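Local coordinates for protein N-alpha-acetyltransferase 30 (Saccharomyces cerevisiae, PDB 6YGA) that catalyses, as the catalytic subunit of the heterotrimeric NatC complex, transfer of an acetyl group from acetyl-CoA to the N-terminal methionine of proteins such as the L-A virus GAG protein, at residues Tyr48-Asn53 with Ile60-Ile65; Ile3-Leu8 with His93-Lys98. All coordinates share one frame; numbering follows the deposited sequence.

Contact 1. Residues Tyr48-Asn53 with Ile60-Ile65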
loop_
_atom_site.group_PDB
_atom_site.type_symbol
_atom_site.label_atom_id
_atom_site.label_comp_id
_atom_site.label_asym_id
_atom_site.label_seq_id
_atom_site.Cartn_x
_atom_site.Cartn_y
_atom_site.Cartn_z
ATOM N N TYR A 48 -13.133 24.640 -15.406
ATOM C CA TYR A 48 -12.768 25.500 -16.520
ATOM C C TYR A 48 -12.607 24.669 -17.782
ATOM O O TYR A 48 -12.267 23.486 -17.724
ATOM C CB TYR A 48 -11.469 26.269 -16.237
ATOM C CG TYR A 48 -11.654 27.426 -15.288
ATOM C CD1 TYR A 48 -11.657 27.226 -13.914
ATOM C CD2 TYR A 48 -11.833 28.717 -15.765
ATOM C CE1 TYR A 48 -11.834 28.284 -13.038
ATOM C CE2 TYR A 48 -12.009 29.781 -14.901
ATOM C CZ TYR A 48 -12.009 29.561 -13.538
ATOM O OH TYR A 48 -12.185 30.622 -12.678
ATOM N N ILE A 49 -12.853 25.306 -18.926
ATOM C CA ILE A 49 -12.688 24.672 -20.226
ATOM C C ILE A 49 -11.742 25.517 -21.069
ATOM O O ILE A 49 -11.554 26.714 -20.837
ATOM C CB ILE A 49 -14.031 24.473 -20.960
ATOM C CG1 ILE A 49 -14.823 25.784 -20.990
ATOM C CG2 ILE A 49 -14.831 23.355 -20.315
ATOM C CD1 ILE A 49 -16.115 25.706 -21.774
ATOM N N ALA A 50 -11.137 24.868 -22.058
ATOM C CA ALA A 50 -10.328 25.531 -23.069
ATOM C C ALA A 50 -10.974 25.280 -24.422
ATOM O O ALA A 50 -11.334 24.141 -24.734
ATOM C CB ALA A 50 -8.886 25.014 -23.061
ATOM N N VAL A 51 -11.140 26.342 -25.211
ATOM C CA VAL A 51 -11.712 26.246 -26.548
ATOM C C VAL A 51 -10.762 26.918 -27.530
ATOM O O VAL A 51 -10.049 27.864 -27.181
ATOM C CB VAL A 51 -13.126 26.877 -26.632
ATOM C CG1 VAL A 51 -14.088 26.185 -25.668
ATOM C CG2 VAL A 51 -13.080 28.383 -26.366
ATOM N N ASP A 52 -10.735 26.406 -28.761
ATOM C CA ASP A 52 -9.946 26.986 -29.845
ATOM C C ASP A 52 -10.875 27.895 -30.640
ATOM O O ASP A 52 -11.785 27.416 -31.324
ATOM C CB ASP A 52 -9.334 25.897 -30.729
ATOM C CG ASP A 52 -8.424 26.455 -31.826
ATOM O OD1 ASP A 52 -8.323 27.692 -31.978
ATOM O OD2 ASP A 52 -7.802 25.641 -32.543
ATOM N N ASN A 53 -10.649 29.205 -30.541
ATOM C CA ASN A 53 -11.555 30.156 -31.176
ATOM C C ASN A 53 -11.422 30.135 -32.693
ATOM O O ASN A 53 -12.409 30.360 -33.403
ATOM C CB ASN A 53 -11.296 31.561 -30.631
ATOM C CG ASN A 53 -12.575 32.337 -30.393
ATOM O OD1 ASN A 53 -13.605 32.059 -31.006
ATOM N ND2 ASN A 53 -12.516 33.317 -29.498
ATOM N N ILE A 60 -16.413 24.281 -28.876
ATOM C CA ILE A 60 -16.309 22.928 -28.317
ATOM C C ILE A 60 -15.122 22.893 -27.360
ATOM O O ILE A 60 -14.074 23.505 -27.653
ATOM C CB ILE A 60 -16.168 21.886 -29.435
ATOM C CG1 ILE A 60 -16.280 20.468 -28.861
ATOM C CG2 ILE A 60 -14.848 22.068 -30.163
ATOM C CD1 ILE A 60 -15.939 19.396 -29.850
ATOM N N PRO A 61 -15.241 22.265 -26.194
ATOM C CA PRO A 61 -14.085 22.180 -25.293
ATOM C C PRO A 61 -13.053 21.190 -25.813
ATOM O O PRO A 61 -13.372 20.040 -26.119
ATOM C CB PRO A 61 -14.700 21.716 -23.969
ATOM C CG PRO A 61 -16.153 22.049 -24.071
ATOM C CD PRO A 61 -16.488 21.869 -25.520
ATOM N N ILE A 62 -11.801 21.651 -25.903
ATOM C CA ILE A 62 -10.670 20.783 -26.226
ATOM C C ILE A 62 -9.832 20.454 -25.000
ATOM O O ILE A 62 -8.904 19.634 -25.094
ATOM C CB ILE A 62 -9.781 21.403 -27.328
ATOM C CG1 ILE A 62 -9.452 22.869 -27.019
ATOM C CG2 ILE A 62 -10.470 21.302 -28.674
ATOM C CD1 ILE A 62 -8.177 23.082 -26.223
ATOM N N GLY A 63 -10.123 21.068 -23.862
ATOM C CA GLY A 63 -9.464 20.742 -22.614
ATOM C C GLY A 63 -10.296 21.257 -21.464
ATOM O O GLY A 63 -11.069 22.209 -21.612
ATOM N N CYS A 64 -10.139 20.615 -20.310
ATOM C CA CYS A 64 -10.914 21.025 -19.148
ATOM C C CYS A 64 -10.218 20.574 -17.875
ATOM O O CYS A 64 -9.396 19.654 -17.879
ATOM C CB CYS A 64 -12.335 20.460 -19.197
ATOM S SG CYS A 64 -12.410 18.671 -19.001
ATOM N N ILE A 65 -10.580 21.233 -16.779
ATOM C CA ILE A 65 -10.116 20.866 -15.448
ATOM C C ILE A 65 -11.307 20.958 -14.504
ATOM O O ILE A 65 -12.123 21.881 -14.604
ATOM C CB ILE A 65 -8.936 21.758 -14.997
ATOM C CG1 ILE A 65 -8.367 21.282 -13.661
ATOM C CG2 ILE A 65 -9.338 23.231 -14.936
ATOM C CD1 ILE A 65 -7.092 22.003 -13.272
#
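Strand 48-52 and strand segment 63-65 run antiparallel, their short axes at 168° and 4.5 Å apart at the closest. Tyr48 and Ile65 form a hydrogen-bonded pair: Tyr48 N reaches Ile65 O at 3.0 Å and Ile65 N returns to Tyr48 O, each N-H arriving in the plane of the carbonyl that accepts it. Ile49 and Cys64 follow as a non-hydrogen-bonded pair. At Ala50 the register slips in a classic beta bulge, where Ile62 and Gly63 both face one residue. Ala50 N gives a 2.7 Å bond to Gly63 O from well above the carbonyl plane, while Ala50 O takes Ile62 N at 2.8 Å almost along the C=O axis and Gly63 N only weakly. Ile62 holds CG1 in the crowded position between its backbone N and carbonyl carbon (chi1 48°), which folds the chain over Ala50 O and lays CD1 3.8 Å from Ala50 CB. Ile49 CG2 packs against Cys64 CB and, alongside, Pro61 CB at 4.0 Å. These three side chains turn to helix 13-26, Cys64 meeting Ile19 and Ile23. Tyr48, Ala50 and Ile65 face helix 95-109 instead, so this hairpin is sandwiched between two helices, with strand 3-7 bonded to the outer edge of 47-52 and strand 76-86 beyond 61-72.

Contact 2. Residues Ile3-Leu8 with His93-Lys98; sequences IVYKPL and HGIAKK
Tyr5 sets CG anti to its carbonyl carbon (chi1 -52°) and stands its ring nearly perpendicular to the CA-CB-CG plane (chi2 89°), which projects the phenol off strand 3-7 toward the first turn of helix 95-109. Lys98 answers with CG anti to its own backbone N (chi1 -159°) and a bend at the next bond, so that the two side chains cross at about a right angle and the first methylenes of Lys98 come against the ring. Lys98 CG sits over one face, 3.8 Å from the Tyr5 ring centroid and displaced toward the rim, a CH-pi contact. Lys98 CB lies by the phenol end, 3.5 Å from Tyr5 CZ. The methylenes thus do the touching, while the ammonium leads away from the strand toward Glu101, with which it makes a long, weak ion pair.

The edge of the same ring is met by Ile95, whose CG2 is 3.9 Å from Tyr5 CE2 and near the ring plane. Tyr5 OH also comes within 3.7 Å of Ile95 CA, so the phenol tip nestles against the helix backbone one residue after Gly94, the N-cap. The other branch of Ile95 runs on to the strand's beginning, where its CD1 touches Ile3 CG1 at 4.2 Å, the looser end of the contact. Ring face and ring edge are therefore held by residues three apart, nearly one turn of the helix, and the union rests on apolar contact.

Ala50 of the neighbouring strand lies beside both Tyr5 and Ile95, carrying the apolar layer inward from this partly exposed margin. His93-Ala96 closes the R/Q-x-x-G-x-G/A signature of GNAT acetyltransferases, whose loop and helix start probably bind the acetyl-CoA pyrophosphate, as in other GNAT enzymes; the contact fastens that helix start, capped by Gly94, to the sheet's first strand.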
loop_
_atom_site.group_PDB
_atom_site.type_symbol
_atom_site.label_atom_id
_atom_site.label_comp_id
_atom_site.label_asym_id
_atom_site.label_seq_id
_atom_site.Cartn_x
_atom_site.Cartn_y
_atom_site.Cartn_z
ATOM N N ILE A 3 -6.445 29.675 -28.297
ATOM C CA ILE A 3 -7.096 29.014 -27.173
ATOM C C ILE A 3 -7.656 30.049 -26.203
ATOM O O ILE A 3 -6.998 31.044 -25.871
ATOM C CB ILE A 3 -6.110 28.064 -26.474
ATOM C CG1 ILE A 3 -5.569 27.041 -27.473
ATOM C CG2 ILE A 3 -6.782 27.345 -25.323
ATOM C CD1 ILE A 3 -6.642 26.182 -28.104
ATOM N N VAL A 4 -8.884 29.814 -25.745
ATOM C CA VAL A 4 -9.572 30.682 -24.796
ATOM C C VAL A 4 -9.975 29.839 -23.593
ATOM O O VAL A 4 -10.521 28.742 -23.757
ATOM C CB VAL A 4 -10.802 31.355 -25.433
ATOM C CG1 VAL A 4 -11.541 32.204 -24.412
ATOM C CG2 VAL A 4 -10.386 32.197 -26.630
ATOM N N TYR A 5 -9.698 30.348 -22.394
ATOM C CA TYR A 5 -9.987 29.663 -21.139
ATOM C C TYR A 5 -11.105 30.410 -20.422
ATOM O O TYR A 5 -10.963 31.599 -20.120
ATOM C CB TYR A 5 -8.738 29.588 -20.262
ATOM C CG TYR A 5 -7.539 29.010 -20.977
ATOM C CD1 TYR A 5 -6.664 29.828 -21.680
ATOM C CD2 TYR A 5 -7.286 27.646 -20.957
ATOM C CE1 TYR A 5 -5.571 29.305 -22.341
ATOM C CE2 TYR A 5 -6.194 27.112 -21.615
ATOM C CZ TYR A 5 -5.339 27.948 -22.304
ATOM O OH TYR A 5 -4.250 27.431 -22.964
ATOM N N LYS A 6 -12.201 29.717 -20.142
ATOM C CA LYS A 6 -13.403 30.333 -19.605
ATOM C C LYS A 6 -14.005 29.436 -18.536
ATOM O O LYS A 6 -13.778 28.221 -18.538
ATOM C CB LYS A 6 -14.426 30.596 -20.717
ATOM C CG LYS A 6 -14.577 29.446 -21.696
ATOM C CD LYS A 6 -14.924 29.946 -23.087
ATOM C CE LYS A 6 -16.248 30.685 -23.096
ATOM N NZ LYS A 6 -16.532 31.275 -24.431
ATOM N N PRO A 7 -14.757 30.005 -17.598
ATOM C CA PRO A 7 -15.426 29.176 -16.591
ATOM C C PRO A 7 -16.591 28.407 -17.194
ATOM O O PRO A 7 -17.126 28.752 -18.250
ATOM C CB PRO A 7 -15.916 30.192 -15.552
ATOM C CG PRO A 7 -15.118 31.434 -15.811
ATOM C CD PRO A 7 -14.873 31.439 -17.287
ATOM N N LEU A 8 -16.989 27.350 -16.493
ATOM C CA LEU A 8 -18.099 26.524 -16.949
ATOM C C LEU A 8 -19.429 27.263 -16.824
ATOM O O LEU A 8 -19.698 27.931 -15.821
ATOM C CB LEU A 8 -18.155 25.227 -16.146
ATOM C CG LEU A 8 -19.466 24.445 -16.259
ATOM C CD1 LEU A 8 -19.523 23.642 -17.549
ATOM C CD2 LEU A 8 -19.672 23.553 -15.050
ATOM N N HIS A 93 0.999 22.085 -26.298
ATOM C CA HIS A 93 0.914 23.533 -26.452
ATOM C C HIS A 93 0.738 24.243 -25.114
ATOM O O HIS A 93 0.306 25.400 -25.083
ATOM C CB HIS A 93 -0.223 23.904 -27.407
ATOM C CG HIS A 93 -0.048 23.369 -28.796
ATOM N ND1 HIS A 93 1.053 23.657 -29.573
ATOM C CD2 HIS A 93 -0.841 22.571 -29.551
ATOM C CE1 HIS A 93 0.934 23.056 -30.743
ATOM N NE2 HIS A 93 -0.206 22.391 -30.756
ATOM N N GLY A 94 1.065 23.577 -24.009
ATOM C CA GLY A 94 0.919 24.183 -22.700
ATOM C C GLY A 94 -0.506 24.445 -22.277
ATOM O O GLY A 94 -0.737 25.270 -21.390
ATOM N N ILE A 95 -1.476 23.759 -22.885
ATOM C CA ILE A 95 -2.876 24.006 -22.556
ATOM C C ILE A 95 -3.206 23.478 -21.166
ATOM O O ILE A 95 -3.889 24.146 -20.381
ATOM C CB ILE A 95 -3.792 23.390 -23.627
ATOM C CG1 ILE A 95 -3.436 23.937 -25.007
ATOM C CG2 ILE A 95 -5.250 23.673 -23.309
ATOM C CD1 ILE A 95 -4.248 23.328 -26.119
ATOM N N ALA A 96 -2.731 22.273 -20.840
ATOM C CA ALA A 96 -2.975 21.714 -19.514
ATOM C C ALA A 96 -2.383 22.600 -18.425
ATOM O O ALA A 96 -3.009 22.814 -17.380
ATOM C CB ALA A 96 -2.402 20.300 -19.427
ATOM N N LYS A 97 -1.184 23.136 -18.656
ATOM C CA LYS A 97 -0.556 23.984 -17.649
ATOM C C LYS A 97 -1.369 25.249 -17.409
ATOM O O LYS A 97 -1.484 25.713 -16.269
ATOM C CB LYS A 97 0.870 24.330 -18.071
ATOM C CG LYS A 97 1.574 25.310 -17.146
ATOM C CD LYS A 97 3.039 25.462 -17.520
ATOM C CE LYS A 97 3.738 26.456 -16.611
ATOM N NZ LYS A 97 5.199 26.516 -16.887
ATOM N N LYS A 98 -1.952 25.816 -18.467
ATOM C CA LYS A 98 -2.742 27.030 -18.303
ATOM C C LYS A 98 -4.046 26.746 -17.568
ATOM O O LYS A 98 -4.518 27.578 -16.786
ATOM C CB LYS A 98 -3.014 27.666 -19.665
ATOM C CG LYS A 98 -3.357 29.140 -19.583
ATOM C CD LYS A 98 -2.223 29.918 -18.937
ATOM C CE LYS A 98 -2.583 31.382 -18.761
ATOM N NZ LYS A 98 -1.414 32.177 -18.297
#

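Overall arrangement
From the N terminus the chain first lays down strand 3-7, then passes through helices 13-26 and 33-40 before strand 47-52 returns beside it. Contact 1 closes a short hairpin, with only six residues between its segments. Contact 2 closes a far longer loop, joining 3-8 to 93-98 across 84 residues, and contact 1 is nested wholly within it. Their centres lie about 6 Å apart, and they share a seam: strands 3-7 and 47-52 are sheet neighbours, with probable hydrogen bonds from Val4 to Val51 and from Ile49 to Lys6. Together they tie three consecutive strands at one side of the sheet to helix 95-109.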